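Local coordinates for protein VESB protease (Vibrio cholerae, PDB 4LK4) that probably cleaves proteins outside the cell as a trypsin-like serine endopeptidase of the peptidase S1 family, at residues W22-K30 with G38-L46. The protein carries 1 engineered substitution. Residues are numbered along the deposited sequence; the frame is centred on the assembly and turned at random.
Sequences WPSIVALVK and GQFCGGSFL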
loop_
_atom_site.group_PDB
_atom_site.type_symbol
_atom_site.label_atom_id
_atom_site.label_comp_id
_atom_site.label_asym_id
_atom_site.label_seq_id
_atom_site.Cartn_x
_atom_site.Cartn_y
_atom_site.Cartn_z
ATOM N N TRP A 22 4.062 20.408 0.437
ATOM C CA TRP A 22 3.541 19.065 0.246
ATOM C C TRP A 22 3.319 18.728 -1.233
ATOM O O TRP A 22 2.218 18.397 -1.637
ATOM C CB TRP A 22 2.243 18.926 1.034
ATOM C CG TRP A 22 2.407 19.080 2.507
ATOM C CD1 TRP A 22 2.246 20.213 3.241
ATOM C CD2 TRP A 22 2.708 18.046 3.433
ATOM N NE1 TRP A 22 2.442 19.954 4.572
ATOM C CE2 TRP A 22 2.741 18.629 4.714
ATOM C CE3 TRP A 22 2.989 16.683 3.305
ATOM C CZ2 TRP A 22 3.036 17.894 5.851
ATOM C CZ3 TRP A 22 3.271 15.963 4.424
ATOM C CH2 TRP A 22 3.299 16.565 5.681
ATOM N N PRO A 23 4.380 18.814 -2.046
ATOM C CA PRO A 23 4.190 18.518 -3.467
ATOM C C PRO A 23 4.004 17.028 -3.731
ATOM O O PRO A 23 3.442 16.661 -4.776
ATOM C CB PRO A 23 5.457 19.072 -4.121
ATOM C CG PRO A 23 6.499 19.028 -3.048
ATOM C CD PRO A 23 5.783 19.142 -1.726
ATOM N N SER A 24 4.407 16.184 -2.777
ATOM C CA SER A 24 4.296 14.735 -2.946
ATOM C C SER A 24 3.052 14.107 -2.316
ATOM O O SER A 24 2.905 12.893 -2.335
ATOM C CB SER A 24 5.563 14.047 -2.411
ATOM O OG SER A 24 6.723 14.359 -3.195
ATOM N N ILE A 25 2.153 14.901 -1.748
ATOM C CA ILE A 25 0.919 14.351 -1.172
ATOM C C ILE A 25 0.038 13.762 -2.269
ATOM O O ILE A 25 0.101 14.178 -3.428
ATOM C CB ILE A 25 0.108 15.442 -0.467
ATOM C CG1 ILE A 25 -0.972 14.878 0.440
ATOM C CG2 ILE A 25 -0.581 16.336 -1.490
ATOM C CD1 ILE A 25 -0.452 14.097 1.620
ATOM N N VAL A 26 -0.806 12.813 -1.913
ATOM C CA VAL A 26 -1.721 12.247 -2.894
ATOM C C VAL A 26 -3.128 12.072 -2.329
ATOM O O VAL A 26 -3.294 11.571 -1.209
ATOM C CB VAL A 26 -1.223 10.871 -3.352
ATOM C CG1 VAL A 26 -2.136 10.308 -4.418
ATOM C CG2 VAL A 26 0.222 10.971 -3.822
ATOM N N ALA A 27 -4.127 12.493 -3.106
ATOM C CA ALA A 27 -5.512 12.196 -2.802
ATOM C C ALA A 27 -5.972 11.011 -3.630
ATOM O O ALA A 27 -5.763 10.945 -4.845
ATOM C CB ALA A 27 -6.371 13.384 -3.087
ATOM N N LEU A 28 -6.592 10.065 -2.961
ATOM C CA LEU A 28 -7.186 8.918 -3.636
ATOM C C LEU A 28 -8.670 9.196 -3.835
ATOM O O LEU A 28 -9.397 9.494 -2.879
ATOM C CB LEU A 28 -6.970 7.644 -2.816
ATOM C CG LEU A 28 -5.507 7.268 -2.591
ATOM C CD1 LEU A 28 -5.469 5.944 -1.853
ATOM C CD2 LEU A 28 -4.758 7.145 -3.899
ATOM N N VAL A 29 -9.121 9.127 -5.080
ATOM C CA VAL A 29 -10.490 9.527 -5.356
ATOM C C VAL A 29 -11.139 8.510 -6.248
ATOM O O VAL A 29 -10.464 7.874 -7.053
ATOM C CB VAL A 29 -10.575 10.941 -5.954
ATOM C CG1 VAL A 29 -9.663 11.885 -5.176
ATOM C CG2 VAL A 29 -10.162 10.957 -7.389
ATOM N N LYS A 30 -12.449 8.378 -6.088
ATOM C CA LYS A 30 -13.231 7.442 -6.834
ATOM C C LYS A 30 -13.197 7.833 -8.297
ATOM O O LYS A 30 -13.371 8.998 -8.630
ATOM C CB LYS A 30 -14.666 7.415 -6.305
ATOM C CG LYS A 30 -15.605 6.541 -7.134
ATOM C CD LYS A 30 -16.829 6.111 -6.335
ATOM C CE LYS A 30 -17.854 5.404 -7.222
ATOM N NZ LYS A 30 -18.804 6.415 -7.779
ATOM N N GLY A 38 -15.501 12.692 -4.297
ATOM C CA GLY A 38 -15.036 11.322 -4.411
ATOM C C GLY A 38 -13.801 10.990 -3.592
ATOM O O GLY A 38 -13.366 9.855 -3.577
ATOM N N GLN A 39 -13.199 11.970 -2.920
ATOM C CA GLN A 39 -11.959 11.685 -2.193
ATOM C C GLN A 39 -12.272 10.702 -1.071
ATOM O O GLN A 39 -13.247 10.882 -0.388
ATOM C CB GLN A 39 -11.373 12.973 -1.636
ATOM C CG GLN A 39 -9.946 12.827 -1.116
ATOM C CD GLN A 39 -9.892 12.649 0.379
ATOM O OE1 GLN A 39 -10.801 13.049 1.081
ATOM N NE2 GLN A 39 -8.805 12.078 0.876
ATOM N N PHE A 40 -11.479 9.656 -0.893
ATOM C CA PHE A 40 -11.713 8.732 0.238
ATOM C C PHE A 40 -10.461 8.396 1.036
ATOM O O PHE A 40 -10.570 7.856 2.110
ATOM C CB PHE A 40 -12.373 7.430 -0.245
ATOM C CG PHE A 40 -11.519 6.657 -1.177
ATOM C CD1 PHE A 40 -10.604 5.764 -0.702
ATOM C CD2 PHE A 40 -11.585 6.877 -2.530
ATOM C CE1 PHE A 40 -9.782 5.061 -1.551
ATOM C CE2 PHE A 40 -10.774 6.179 -3.399
ATOM C CZ PHE A 40 -9.852 5.269 -2.904
ATOM N N CYS A 41 -9.276 8.678 0.535
ATOM C CA CYS A 41 -8.056 8.381 1.305
ATOM C C CYS A 41 -6.954 9.331 0.904
ATOM O O CYS A 41 -7.107 10.086 -0.036
ATOM C CB CYS A 41 -7.575 6.896 1.129
ATOM S SG CYS A 41 -8.137 5.802 2.494
ATOM N N GLY A 42 -5.843 9.253 1.627
ATOM C CA GLY A 42 -4.638 9.908 1.242
ATOM C C GLY A 42 -3.530 8.953 0.846
ATOM O O GLY A 42 -3.670 7.722 0.925
ATOM N N GLY A 43 -2.428 9.534 0.376
ATOM C CA GLY A 43 -1.285 8.758 -0.048
ATOM C C GLY A 43 -0.101 9.660 -0.229
ATOM O O GLY A 43 -0.200 10.867 -0.017
ATOM N N SER A 44 1.019 9.054 -0.590
ATOM C CA SER A 44 2.236 9.772 -0.911
ATOM C C SER A 44 2.800 9.223 -2.217
ATOM O O SER A 44 2.609 8.045 -2.527
ATOM C CB SER A 44 3.248 9.673 0.242
ATOM O OG SER A 44 3.898 8.422 0.314
ATOM N N PHE A 45 3.447 10.072 -3.009
ATOM C CA PHE A 45 3.949 9.668 -4.320
ATOM C C PHE A 45 5.396 9.213 -4.187
ATOM O O PHE A 45 6.210 9.983 -3.691
ATOM C CB PHE A 45 3.838 10.836 -5.305
ATOM C CG PHE A 45 4.357 10.512 -6.694
ATOM C CD1 PHE A 45 3.934 9.387 -7.353
ATOM C CD2 PHE A 45 5.272 11.360 -7.342
ATOM C CE1 PHE A 45 4.413 9.096 -8.622
ATOM C CE2 PHE A 45 5.752 11.068 -8.607
ATOM C CZ PHE A 45 5.327 9.931 -9.242
ATOM N N LEU A 46 5.720 7.981 -4.594
ATOM C CA LEU A 46 7.097 7.461 -4.400
ATOM C C LEU A 46 8.006 7.679 -5.601
ATOM O O LEU A 46 9.212 7.467 -5.520
ATOM C CB LEU A 46 7.098 5.981 -4.062
ATOM C CG LEU A 46 6.289 5.587 -2.839
ATOM C CD1 LEU A 46 6.097 4.089 -2.792
ATOM C CD2 LEU A 46 6.970 6.045 -1.575
#
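With its first torsion at 63°, the F40 side chain sets CG between its own backbone N and carbonyl carbon, and this swings the ring over L28. There L28 CB lies over the ring face, 4.2 Å from the centroid of the F40 ring in a CH-pi contact. L28 O also lies over a face of the ring, while K30 N comes in at the edge in its plane. A broad flat ring suits this place because it can cover the backbone and side chain of L28 together, while R61 adds a cation-pi contact.

The register slips by one residue here, setting two residues, F40 and C41, across from the single L28: a classic beta bulge. F40 N donates to L28 O over 2.9 Å, nearly in line with the carbonyl. L28 N instead reaches C41 O from above the carbonyl plane, at 3.0 Å; both N-H...O angles are 169°. Q39 NE2 grips C41 O from the opposite face, at 2.8 Å. A bend at chi2 (-98°) turns the Q39 amide back, and this long side chain lets NE2 bridge C41 O and D198. L28 suits its place by offering a slim CB to the ring and a branched end to C41: C41 CB packs 3.8 Å from L28 CD1, and C41 SG is tied to C57 in a disulfide.

Beyond the bulge the antiparallel register continues, V26 N bonding to G43 O and G43 N weakly back to V26 O. G43, which has no side chain, lets V26 lie close over its backbone, with V26 CB 3.5 Å from G43 C. The branched V26 then sends CG2 to F45 CB (3.9 Å), and V26 and L28 both continue onto V68 of strand 66-70. F45 N closes the run on S24 O, 3.0 Å away and in the carbonyl plane.

Strands 25-30 and 39-46 thus form a bulged antiparallel pair of neighbouring strands in the closed six-stranded N-terminal barrel of the chymotrypsin-like fold.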